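Local coordinates for protein heme oxygenase (Leptospira interrogans, PDB 5KZL) that probably catalyses the oxidative opening of heme to biliverdin, releasing iron and carbon monoxide, at residues A127-V131 and E197-F202; M8-L14 and K191-L195; G140-K144 and I159-E163. The protein carries 1 engineered substitution. All blocks are in the same frame, centred on the assembly; numbering follows the deposited sequence.

Contact 1: A127-V131 and E197-F202. With HEM (protoporphyrin IX containing Fe), chain B.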
loop_
_atom_site.group_PDB
_atom_site.type_symbol
_atom_site.label_atom_id
_atom_site.label_comp_id
_atom_site.label_asym_id
_atom_site.label_seq_id
_atom_site.Cartn_x
_atom_site.Cartn_y
_atom_site.Cartn_z
ATOM N N ALA A 127 3.267 -8.817 -5.899
ATOM C CA ALA A 127 2.069 -8.075 -6.333
ATOM C C ALA A 127 1.597 -7.086 -5.270
ATOM O O ALA A 127 1.217 -5.965 -5.594
ATOM C CB ALA A 127 0.944 -9.029 -6.652
ATOM N N HIS A 128 1.652 -7.500 -4.016
ATOM C CA HIS A 128 1.287 -6.722 -2.845
ATOM C C HIS A 128 2.247 -5.543 -2.648
ATOM O O HIS A 128 1.793 -4.410 -2.462
ATOM C CB HIS A 128 1.213 -7.668 -1.644
ATOM C CG HIS A 128 0.006 -8.561 -1.701
ATOM N ND1 HIS A 128 -1.126 -8.288 -0.964
ATOM C CD2 HIS A 128 -0.229 -9.656 -2.468
ATOM C CE1 HIS A 128 -1.990 -9.249 -1.248
ATOM N NE2 HIS A 128 -1.507 -10.086 -2.167
ATOM N N SER A 129 3.566 -5.814 -2.737
ATOM C CA SER A 129 4.623 -4.805 -2.715
ATOM C C SER A 129 4.375 -3.774 -3.862
ATOM O O SER A 129 4.301 -2.582 -3.593
ATOM C CB SER A 129 5.981 -5.471 -2.896
ATOM O OG SER A 129 6.943 -4.462 -3.135
ATOM N N TYR A 130 4.186 -4.236 -5.110
ATOM C CA TYR A 130 3.917 -3.350 -6.253
ATOM C C TYR A 130 2.699 -2.436 -6.040
ATOM O O TYR A 130 2.823 -1.211 -6.125
ATOM C CB TYR A 130 3.761 -4.160 -7.576
ATOM C CG TYR A 130 3.218 -3.328 -8.730
ATOM C CD1 TYR A 130 4.051 -2.481 -9.458
ATOM C CD2 TYR A 130 1.872 -3.381 -9.084
ATOM C CE1 TYR A 130 3.549 -1.689 -10.500
ATOM C CE2 TYR A 130 1.354 -2.566 -10.097
ATOM C CZ TYR A 130 2.205 -1.759 -10.835
ATOM O OH TYR A 130 1.693 -0.961 -11.837
ATOM N N VAL A 131 1.520 -3.030 -5.825
ATOM C CA VAL A 131 0.262 -2.293 -5.734
ATOM C C VAL A 131 0.304 -1.277 -4.622
ATOM O O VAL A 131 0.022 -0.116 -4.877
ATOM C CB VAL A 131 -0.996 -3.202 -5.666
ATOM C CG1 VAL A 131 -2.256 -2.362 -5.534
ATOM C CG2 VAL A 131 -1.089 -4.089 -6.903
ATOM N N GLU A 197 -2.561 -11.533 -9.267
ATOM C CA GLU A 197 -2.558 -11.143 -7.852
ATOM C C GLU A 197 -2.696 -9.621 -7.675
ATOM O O GLU A 197 -3.501 -9.182 -6.848
ATOM C CB GLU A 197 -1.350 -11.702 -7.091
ATOM C CG GLU A 197 -1.460 -11.554 -5.562
ATOM C CD GLU A 197 -2.611 -12.279 -4.877
ATOM O OE1 GLU A 197 -3.244 -13.136 -5.532
ATOM O OE2 GLU A 197 -2.880 -11.994 -3.686
ATOM N N SER A 198 -1.984 -8.839 -8.497
ATOM C CA SER A 198 -2.035 -7.369 -8.459
ATOM C C SER A 198 -3.477 -6.876 -8.658
ATOM O O SER A 198 -3.937 -6.006 -7.922
ATOM C CB SER A 198 -1.098 -6.771 -9.504
ATOM O OG SER A 198 0.238 -7.174 -9.259
ATOM N N LYS A 199 -4.205 -7.473 -9.620
ATOM C CA LYS A 199 -5.615 -7.122 -9.845
ATOM C C LYS A 199 -6.480 -7.380 -8.605
ATOM O O LYS A 199 -7.336 -6.543 -8.260
ATOM C CB LYS A 199 -6.164 -7.875 -11.050
ATOM C CG LYS A 199 -5.532 -7.412 -12.355
ATOM C CD LYS A 199 -5.997 -8.292 -13.498
ATOM C CE LYS A 199 -5.415 -7.839 -14.801
ATOM N NZ LYS A 199 -6.277 -6.810 -15.433
ATOM N N GLN A 200 -6.223 -8.511 -7.915
ATOM C CA GLN A 200 -6.915 -8.903 -6.684
ATOM C C GLN A 200 -6.624 -7.878 -5.587
ATOM O O GLN A 200 -7.540 -7.479 -4.859
ATOM C CB GLN A 200 -6.416 -10.287 -6.219
ATOM C CG GLN A 200 -7.381 -11.434 -6.433
ATOM C CD GLN A 200 -8.712 -11.199 -5.784
ATOM O OE1 GLN A 200 -8.896 -11.266 -4.556
ATOM N NE2 GLN A 200 -9.649 -10.868 -6.613
ATOM N N VAL A 201 -5.367 -7.434 -5.491
ATOM C CA VAL A 201 -4.957 -6.429 -4.486
ATOM C C VAL A 201 -5.721 -5.129 -4.743
ATOM O O VAL A 201 -6.246 -4.566 -3.783
ATOM C CB VAL A 201 -3.420 -6.189 -4.401
ATOM C CG1 VAL A 201 -3.078 -5.198 -3.288
ATOM C CG2 VAL A 201 -2.671 -7.493 -4.177
ATOM N N PHE A 202 -5.807 -4.663 -6.016
ATOM C CA PHE A 202 -6.573 -3.443 -6.309
ATOM C C PHE A 202 -8.010 -3.612 -5.829
ATOM O O PHE A 202 -8.550 -2.700 -5.206
ATOM C CB PHE A 202 -6.558 -3.067 -7.809
ATOM C CG PHE A 202 -5.390 -2.196 -8.216
ATOM C CD1 PHE A 202 -5.399 -0.824 -7.971
ATOM C CD2 PHE A 202 -4.290 -2.743 -8.870
ATOM C CE1 PHE A 202 -4.302 -0.024 -8.333
ATOM C CE2 PHE A 202 -3.203 -1.947 -9.238
ATOM C CZ PHE A 202 -3.202 -0.600 -8.955
HETATM C CHA HEM B . 0.956 5.395 -9.684
HETATM C CHB HEM B . -1.385 2.339 -6.914
HETATM C CHC HEM B . -4.590 5.770 -6.015
HETATM C CHD HEM B . -1.769 8.919 -8.005
HETATM C C1A HEM B . 0.594 4.285 -9.001
HETATM C C2A HEM B . 1.258 3.021 -9.133
HETATM C C3A HEM B . 0.578 2.166 -8.375
HETATM C C4A HEM B . -0.462 2.866 -7.763
HETATM C CMA HEM B . 0.879 0.736 -8.148
HETATM C CAA HEM B . 2.482 2.704 -9.955
HETATM C CBA HEM B . 2.169 2.504 -11.455
HETATM C CGA HEM B . 3.372 2.042 -12.165
HETATM O O1A HEM B . 3.386 0.980 -12.706
HETATM O O2A HEM B . 4.349 2.773 -12.173
HETATM C C1B HEM B . -2.501 2.999 -6.428
HETATM C C2B HEM B . -3.550 2.353 -5.654
HETATM C C3B HEM B . -4.440 3.337 -5.417
HETATM C C4B HEM B . -3.930 4.561 -6.055
HETATM C CMB HEM B . -3.623 0.942 -5.180
HETATM C CAB HEM B . -5.664 3.311 -4.722
HETATM C CBB HEM B . -6.100 2.180 -4.489
HETATM C C1C HEM B . -4.075 6.977 -6.326
HETATM C C2C HEM B . -4.562 8.243 -5.895
HETATM C C3C HEM B . -3.734 9.135 -6.467
HETATM C C4C HEM B . -2.732 8.413 -7.209
HETATM C CMC HEM B . -5.757 8.507 -4.979
HETATM C CAC HEM B . -3.861 10.566 -6.321
HETATM C CBC HEM B . -2.868 11.328 -6.539
HETATM C C1D HEM B . -0.842 8.192 -8.722
HETATM C C2D HEM B . 0.150 8.821 -9.632
HETATM C C3D HEM B . 0.914 7.849 -10.061
HETATM C C4D HEM B . 0.391 6.620 -9.447
HETATM C CMD HEM B . 0.292 10.273 -9.927
HETATM C CAD HEM B . 2.046 7.993 -11.040
HETATM C CBD HEM B . 3.277 8.583 -10.459
HETATM C CGD HEM B . 4.397 8.695 -11.442
HETATM O O1D HEM B . 4.390 8.095 -12.448
HETATM O O2D HEM B . 5.311 9.406 -11.152
HETATM N NA HEM B . -0.450 4.102 -8.185
HETATM N NB HEM B . -2.852 4.224 -6.619
HETATM N NC HEM B . -3.022 7.146 -7.093
HETATM N ND HEM B . -0.632 6.895 -8.658
HETATM FE FE HEM B . -1.721 5.615 -7.681
HETATM O O HOH W 1 -0.554 6.116 -5.789
#

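Contact 2: M8-L14 and K191-L195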
loop_
_atom_site.group_PDB
_atom_site.type_symbol
_atom_site.label_atom_id
_atom_site.label_comp_id
_atom_site.label_asym_id
_atom_site.label_seq_id
_atom_site.Cartn_x
_atom_site.Cartn_y
_atom_site.Cartn_z
ATOM N N MET A 8 7.445 -10.329 -21.563
ATOM C CA MET A 8 8.282 -9.135 -21.487
ATOM C C MET A 8 8.439 -8.621 -20.038
ATOM O O MET A 8 8.266 -9.401 -19.099
ATOM C CB MET A 8 7.833 -8.035 -22.469
ATOM C CG MET A 8 6.366 -7.966 -22.685
ATOM S SD MET A 8 5.759 -6.345 -22.251
ATOM C CE MET A 8 3.960 -6.641 -22.356
ATOM N N SER A 9 8.815 -7.338 -19.866
ATOM C CA SER A 9 9.150 -6.720 -18.583
ATOM C C SER A 9 8.026 -6.812 -17.552
ATOM O O SER A 9 6.914 -6.346 -17.820
ATOM C CB SER A 9 9.623 -5.279 -18.801
ATOM O OG SER A 9 9.371 -4.408 -17.709
ATOM N N LEU A 10 8.320 -7.408 -16.365
ATOM C CA LEU A 10 7.316 -7.516 -15.306
ATOM C C LEU A 10 6.798 -6.117 -14.898
ATOM O O LEU A 10 5.588 -5.961 -14.700
ATOM C CB LEU A 10 7.856 -8.283 -14.070
ATOM C CG LEU A 10 6.923 -8.345 -12.819
ATOM C CD1 LEU A 10 5.581 -9.015 -13.149
ATOM C CD2 LEU A 10 7.612 -9.034 -11.656
ATOM N N ALA A 11 7.702 -5.107 -14.796
ATOM C CA ALA A 11 7.270 -3.752 -14.408
ATOM C C ALA A 11 6.273 -3.208 -15.441
ATOM O O ALA A 11 5.251 -2.636 -15.065
ATOM C CB ALA A 11 8.468 -2.824 -14.280
ATOM N N THR A 12 6.523 -3.487 -16.735
ATOM C CA THR A 12 5.649 -3.065 -17.843
ATOM C C THR A 12 4.312 -3.858 -17.807
ATOM O O THR A 12 3.246 -3.270 -17.977
ATOM C CB THR A 12 6.425 -3.213 -19.167
ATOM O OG1 THR A 12 7.502 -2.269 -19.157
ATOM C CG2 THR A 12 5.564 -2.985 -20.405
ATOM N N ILE A 13 4.387 -5.183 -17.593
ATOM C CA ILE A 13 3.214 -6.080 -17.510
ATOM C C ILE A 13 2.241 -5.585 -16.434
ATOM O O ILE A 13 1.030 -5.513 -16.661
ATOM C CB ILE A 13 3.657 -7.561 -17.285
ATOM C CG1 ILE A 13 4.183 -8.168 -18.600
ATOM C CG2 ILE A 13 2.504 -8.424 -16.714
ATOM C CD1 ILE A 13 5.070 -9.372 -18.424
ATOM N N LEU A 14 2.784 -5.246 -15.258
ATOM C CA LEU A 14 1.986 -4.754 -14.144
ATOM C C LEU A 14 1.419 -3.375 -14.429
ATOM O O LEU A 14 0.252 -3.156 -14.160
ATOM C CB LEU A 14 2.806 -4.757 -12.838
ATOM C CG LEU A 14 3.267 -6.127 -12.346
ATOM C CD1 LEU A 14 4.064 -6.007 -11.030
ATOM C CD2 LEU A 14 2.085 -7.068 -12.168
ATOM N N LYS A 191 4.925 -14.340 -14.274
ATOM C CA LYS A 191 4.615 -12.900 -14.288
ATOM C C LYS A 191 3.109 -12.691 -14.441
ATOM O O LYS A 191 2.553 -11.781 -13.824
ATOM C CB LYS A 191 5.371 -12.175 -15.408
ATOM C CG LYS A 191 6.864 -12.125 -15.192
ATOM C CD LYS A 191 7.536 -11.617 -16.461
ATOM C CE LYS A 191 9.020 -11.845 -16.414
ATOM N NZ LYS A 191 9.644 -11.410 -17.701
ATOM N N GLN A 192 2.435 -13.561 -15.239
ATOM C CA GLN A 192 0.978 -13.523 -15.399
ATOM C C GLN A 192 0.257 -13.760 -14.075
ATOM O O GLN A 192 -0.753 -13.087 -13.809
ATOM C CB GLN A 192 0.494 -14.497 -16.471
ATOM C CG GLN A 192 0.714 -13.999 -17.891
ATOM C CD GLN A 192 -0.002 -12.688 -18.160
ATOM O OE1 GLN A 192 -1.223 -12.539 -18.001
ATOM N NE2 GLN A 192 0.754 -11.696 -18.503
ATOM N N SER A 193 0.770 -14.703 -13.247
ATOM C CA SER A 193 0.211 -14.991 -11.915
ATOM C C SER A 193 0.415 -13.764 -11.013
ATOM O O SER A 193 -0.483 -13.414 -10.226
ATOM C CB SER A 193 0.877 -16.219 -11.299
ATOM O OG SER A 193 0.604 -17.399 -12.042
ATOM N N ILE A 194 1.575 -13.075 -11.152
ATOM C CA ILE A 194 1.854 -11.845 -10.371
ATOM C C ILE A 194 0.866 -10.744 -10.805
ATOM O O ILE A 194 0.299 -10.062 -9.946
ATOM C CB ILE A 194 3.353 -11.402 -10.403
ATOM C CG1 ILE A 194 4.265 -12.493 -9.746
ATOM C CG2 ILE A 194 3.548 -10.047 -9.658
ATOM C CD1 ILE A 194 5.733 -12.403 -10.101
ATOM N N LEU A 195 0.601 -10.624 -12.124
ATOM C CA LEU A 195 -0.409 -9.673 -12.622
ATOM C C LEU A 195 -1.833 -9.993 -12.056
ATOM O O LEU A 195 -2.522 -9.088 -11.583
ATOM C CB LEU A 195 -0.394 -9.631 -14.174
ATOM C CG LEU A 195 -1.458 -8.778 -14.867
ATOM C CD1 LEU A 195 -1.400 -7.300 -14.421
ATOM C CD2 LEU A 195 -1.345 -8.902 -16.389
HETATM O O HOH W 2 10.740 -9.010 -16.129
#

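Contact 3: G140-K144 and I159-E163. With HEM (protoporphyrin IX containing Fe), chain B.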
loop_
_atom_site.group_PDB
_atom_site.type_symbol
_atom_site.label_atom_id
_atom_site.label_comp_id
_atom_site.label_asym_id
_atom_site.label_seq_id
_atom_site.Cartn_x
_atom_site.Cartn_y
_atom_site.Cartn_z
ATOM N N GLY A 140 2.821 9.722 -2.884
ATOM C CA GLY A 140 3.067 10.343 -1.579
ATOM C C GLY A 140 3.174 11.851 -1.531
ATOM O O GLY A 140 2.494 12.499 -0.727
ATOM N N GLN A 141 4.067 12.437 -2.360
ATOM C CA GLN A 141 4.228 13.896 -2.350
ATOM C C GLN A 141 2.925 14.631 -2.691
ATOM O O GLN A 141 2.584 15.613 -2.031
ATOM C CB GLN A 141 5.406 14.371 -3.230
ATOM C CG GLN A 141 6.780 13.993 -2.669
ATOM C CD GLN A 141 7.003 14.440 -1.237
ATOM O OE1 GLN A 141 6.953 13.636 -0.293
ATOM N NE2 GLN A 141 7.247 15.733 -1.046
ATOM N N ILE A 142 2.169 14.112 -3.674
ATOM C CA ILE A 142 0.887 14.683 -4.089
ATOM C C ILE A 142 -0.164 14.512 -2.990
ATOM O O ILE A 142 -0.817 15.486 -2.626
ATOM C CB ILE A 142 0.398 14.088 -5.423
ATOM C CG1 ILE A 142 1.334 14.485 -6.581
ATOM C CG2 ILE A 142 -1.069 14.470 -5.707
ATOM C CD1 ILE A 142 1.181 13.630 -7.821
ATOM N N LEU A 143 -0.320 13.272 -2.478
ATOM C CA LEU A 143 -1.321 12.924 -1.474
ATOM C C LEU A 143 -1.105 13.629 -0.135
ATOM O O LEU A 143 -2.092 14.069 0.464
ATOM C CB LEU A 143 -1.430 11.394 -1.313
ATOM C CG LEU A 143 -2.071 10.632 -2.506
ATOM C CD1 LEU A 143 -1.921 9.114 -2.326
ATOM C CD2 LEU A 143 -3.549 11.014 -2.702
ATOM N N LYS A 144 0.166 13.804 0.309
ATOM C CA LYS A 144 0.405 14.508 1.570
ATOM C C LYS A 144 -0.074 15.970 1.503
ATOM O O LYS A 144 -0.676 16.441 2.463
ATOM C CB LYS A 144 1.848 14.378 2.069
ATOM C CG LYS A 144 2.903 15.198 1.366
ATOM C CD LYS A 144 4.259 14.795 1.923
ATOM C CE LYS A 144 5.331 15.818 1.646
ATOM N NZ LYS A 144 6.679 15.309 2.034
ATOM N N ILE A 159 0.893 13.221 8.445
ATOM C CA ILE A 159 1.169 12.818 7.056
ATOM C C ILE A 159 2.384 11.897 6.967
ATOM O O ILE A 159 2.915 11.751 5.867
ATOM C CB ILE A 159 1.369 14.065 6.135
ATOM C CG1 ILE A 159 2.503 14.998 6.693
ATOM C CG2 ILE A 159 0.047 14.798 5.884
ATOM C CD1 ILE A 159 3.146 15.920 5.696
ATOM N N SER A 160 2.836 11.269 8.102
ATOM C CA SER A 160 3.997 10.367 8.065
ATOM C C SER A 160 3.801 9.242 7.046
ATOM O O SER A 160 4.762 8.844 6.386
ATOM C CB SER A 160 4.330 9.817 9.452
ATOM O OG SER A 160 5.498 9.011 9.395
ATOM N N PHE A 161 2.546 8.778 6.852
ATOM C CA PHE A 161 2.266 7.711 5.885
ATOM C C PHE A 161 2.781 8.000 4.475
ATOM O O PHE A 161 3.143 7.075 3.762
ATOM C CB PHE A 161 0.772 7.384 5.882
ATOM C CG PHE A 161 0.314 6.357 4.874
ATOM C CD1 PHE A 161 0.860 5.074 4.866
ATOM C CD2 PHE A 161 -0.712 6.650 3.979
ATOM C CE1 PHE A 161 0.403 4.106 3.957
ATOM C CE2 PHE A 161 -1.182 5.676 3.078
ATOM C CZ PHE A 161 -0.626 4.409 3.085
ATOM N N TYR A 162 2.810 9.267 4.075
ATOM C CA TYR A 162 3.231 9.654 2.723
ATOM C C TYR A 162 4.709 9.970 2.586
ATOM O O TYR A 162 5.152 10.288 1.477
ATOM C CB TYR A 162 2.418 10.864 2.261
ATOM C CG TYR A 162 0.932 10.653 2.405
ATOM C CD1 TYR A 162 0.247 9.787 1.562
ATOM C CD2 TYR A 162 0.210 11.310 3.395
ATOM C CE1 TYR A 162 -1.117 9.553 1.718
ATOM C CE2 TYR A 162 -1.157 11.088 3.559
ATOM C CZ TYR A 162 -1.820 10.225 2.703
ATOM O OH TYR A 162 -3.160 9.994 2.858
ATOM N N GLU A 163 5.472 9.902 3.692
ATOM C CA GLU A 163 6.890 10.263 3.696
ATOM C C GLU A 163 7.826 9.077 3.914
ATOM O O GLU A 163 7.553 8.180 4.736
ATOM C CB GLU A 163 7.148 11.375 4.727
ATOM C CG GLU A 163 6.294 12.615 4.530
ATOM C CD GLU A 163 6.788 13.788 5.354
ATOM O OE1 GLU A 163 7.243 13.555 6.495
ATOM O OE2 GLU A 163 6.727 14.937 4.859
HETATM C CHA HEM B . 0.956 5.395 -9.684
HETATM C CHB HEM B . -1.385 2.339 -6.914
HETATM C CHC HEM B . -4.590 5.770 -6.015
HETATM C CHD HEM B . -1.769 8.919 -8.005
HETATM C C1A HEM B . 0.594 4.285 -9.001
HETATM C C2A HEM B . 1.258 3.021 -9.133
HETATM C C3A HEM B . 0.578 2.166 -8.375
HETATM C C4A HEM B . -0.462 2.866 -7.763
HETATM C CMA HEM B . 0.879 0.736 -8.148
HETATM C CAA HEM B . 2.482 2.704 -9.955
HETATM C CBA HEM B . 2.169 2.504 -11.455
HETATM C CGA HEM B . 3.372 2.042 -12.165
HETATM O O1A HEM B . 3.386 0.980 -12.706
HETATM O O2A HEM B . 4.349 2.773 -12.173
HETATM C C1B HEM B . -2.501 2.999 -6.428
HETATM C C2B HEM B . -3.550 2.353 -5.654
HETATM C C3B HEM B . -4.440 3.337 -5.417
HETATM C C4B HEM B . -3.930 4.561 -6.055
HETATM C CMB HEM B . -3.623 0.942 -5.180
HETATM C CAB HEM B . -5.664 3.311 -4.722
HETATM C CBB HEM B . -6.100 2.180 -4.489
HETATM C C1C HEM B . -4.075 6.977 -6.326
HETATM C C2C HEM B . -4.562 8.243 -5.895
HETATM C C3C HEM B . -3.734 9.135 -6.467
HETATM C C4C HEM B . -2.732 8.413 -7.209
HETATM C CMC HEM B . -5.757 8.507 -4.979
HETATM C CAC HEM B . -3.861 10.566 -6.321
HETATM C CBC HEM B . -2.868 11.328 -6.539
HETATM C C1D HEM B . -0.842 8.192 -8.722
HETATM C C2D HEM B . 0.150 8.821 -9.632
HETATM C C3D HEM B . 0.914 7.849 -10.061
HETATM C C4D HEM B . 0.391 6.620 -9.447
HETATM C CMD HEM B . 0.292 10.273 -9.927
HETATM C CAD HEM B . 2.046 7.993 -11.040
HETATM C CBD HEM B . 3.277 8.583 -10.459
HETATM C CGD HEM B . 4.397 8.695 -11.442
HETATM O O1D HEM B . 4.390 8.095 -12.448
HETATM O O2D HEM B . 5.311 9.406 -11.152
HETATM N NA HEM B . -0.450 4.102 -8.185
HETATM N NB HEM B . -2.852 4.224 -6.619
HETATM N NC HEM B . -3.022 7.146 -7.093
HETATM N ND HEM B . -0.632 6.895 -8.658
HETATM FE FE HEM B . -1.721 5.615 -7.681
HETATM O O HOH W 3 6.973 10.916 -0.471
HETATM O O HOH W 1 -0.554 6.116 -5.789
#

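Contact 1: A127-V131 and E197-F202
The imidazole of H128 meets helix segment 197-202 at a face and at an edge. Methyl CG2 of V201 stands over the middle of one face, 3.4 Å from the ring centroid, which makes this a CH-pi contact. At the rim, H128 NE2 donates to E197 OE2 over 2.8 Å with an N-H...O angle of 164°. The acceptor lies close to the ring plane, and it uses the anti lone pair of a carboxylate almost coplanar with the imidazole. The other oxygen, OE1, pairs with R113, and OE2 has a further partner outside the two segments; held by several donors, the buried carboxylate probably stays ionised.

The F202 ring carries V131 CG1 over the centre of one face, 3.8 Å from its centroid. V131 CG1 lies anti to its own backbone N (chi1 178°), which directs that methyl onto the ring, while CG2 packs against S198. The same CG1 also meets V201 CG1 at 3.7 Å. Y130 is mainly turned to the cofactor: heme methyl CMA lies over a face, near the rim, and the hydroxyl donates in the ring plane to propionate oxygen O1A, OH to O1A being 2.7 Å. The hydroxyl of S198 is bonded to I194 O, one turn back in its own helix.

The axes of 127-131 and 197-202 cross at -53°, 8.7 Å apart at closest. The small residues A127 and S198 let the two backbones approach, with 4.7 Å between the CA of A127 and the CA of S198. Y130, V131 and F202 line the heme pocket, so this buried helix crossing shapes the pocket wall beside one propionate and two ring methyls, as befits the all-helical heme oxygenase fold.

Contact 2: M8-L14 and K191-L195
K191 reaches across to M8-L14 with its chain extended beyond CG. K191 CB lies 3.9 Å from L10 CD1, and CG keeps beside the same methyl. Farther out, K191 CD comes within 3.9 Å of I13 CD1, the two side chains crossing at about a right angle, and CD and CE also pass close to the carbonyl oxygen of M8. At the tip, K191 NZ donates to M8 O over 2.8 Å. The ammonium lies 40° above the carbonyl plane rather than on a lone pair. A water that accepts from K191 NZ also accepts from L10 N, bridging the ammonium to the first turn of the helix, and D188 is a further, salt-bridge partner of K191 NZ.

That first turn begins with S9 as N-cap: its OG accepts from T12 N at 3.1 Å. D182 holds the same end, being bonded to S9 OG and A11 N. Helices 10-17 and 188-210, close to opposite ends of the chain, thus lie side by side in the helical bundle; the axes of 10-14 and 191-195 cross at -36°, 9.8 Å apart at closest.

Beyond the lysine, toward L14 and L195, the interface is apolar. I13 CG2 meets L195 CD2 at 3.9 Å. L10 CD2 faces I194 CD1 more loosely, the two side chains roughly perpendicular. With CG of L14 beside its backbone N (chi1 -63°), methyl CD2 swings across to the opposing backbone and lies 3.6 Å from L195 CA. The buried L14 side chain also touches Y130 of helix 125-151, and its nearest approach to the heme is about 6 Å.

Contact 3: G140-K144 and I159-E163
K144 NZ is gripped by two oxygens, E163 OE2 at 2.8 Å across the contact and, from its own helix, Q141 OE1 at 2.9 Å. The first bond is a salt bridge: the ammonium comes to the anti side of OE2, somewhat out of the carboxylate plane, and the two side chains cross at about a right angle. The second is strongly bent at the amide oxygen, with a C=O...N angle of 104°. Q141 OE1 in turn accepts a hydrogen bond from a water that also donates to the carbonyl oxygen of Y162, so the polar rim runs from E163 through K144 and Q141 back to the backbone of the loop.

Next to this rim sits the Y162 ring. One face rests on the helix backbone at L143 and K144; F161 CD2 covers part of the opposite face. L143 CB touches Y162 CE1 at 3.6 Å, and K144 CB lies equally near Y162 CB. The K144 side chain sets out with CG between the backbone N and the carbonyl carbon (chi1 75°), leading the extended chain past I159 CD1 to E163.

The CA atoms of G140 and Y162 are only 4.4 Å apart, and G140 O lies 3.4 Å from Y162 CB. Y162 OH is hydrogen-bonded to Y44. On the heme side, I142 and L143 reach the porphyrin, L143 CD2 meeting vinyl carbon CAC. The charged, water-bridged rim and the buried Y162 ring together join the loop to the heme-contacting helix, the salt bridge probably weakened by its partial exposure to solvent.

How the contacts relate
Contact 2 opens first along the chain: helix 10-17, at the start of the model, packs on helix 188-210 near the C terminus and closes the widest loop of the three. Contact 1 starts on helix 125-151 and ends farther along helix 188-210, so its span crosses that of contact 2. The two touch through L14 with S198 and through A127 with I194. Contact 3 is a short closure between helix 125-151 and the loop that follows, lying within both longer spans. It sits across the chain's centre from contact 1, about 20 Å between centres, yet the shared helix and the heme join them, one at each end of the porphyrin.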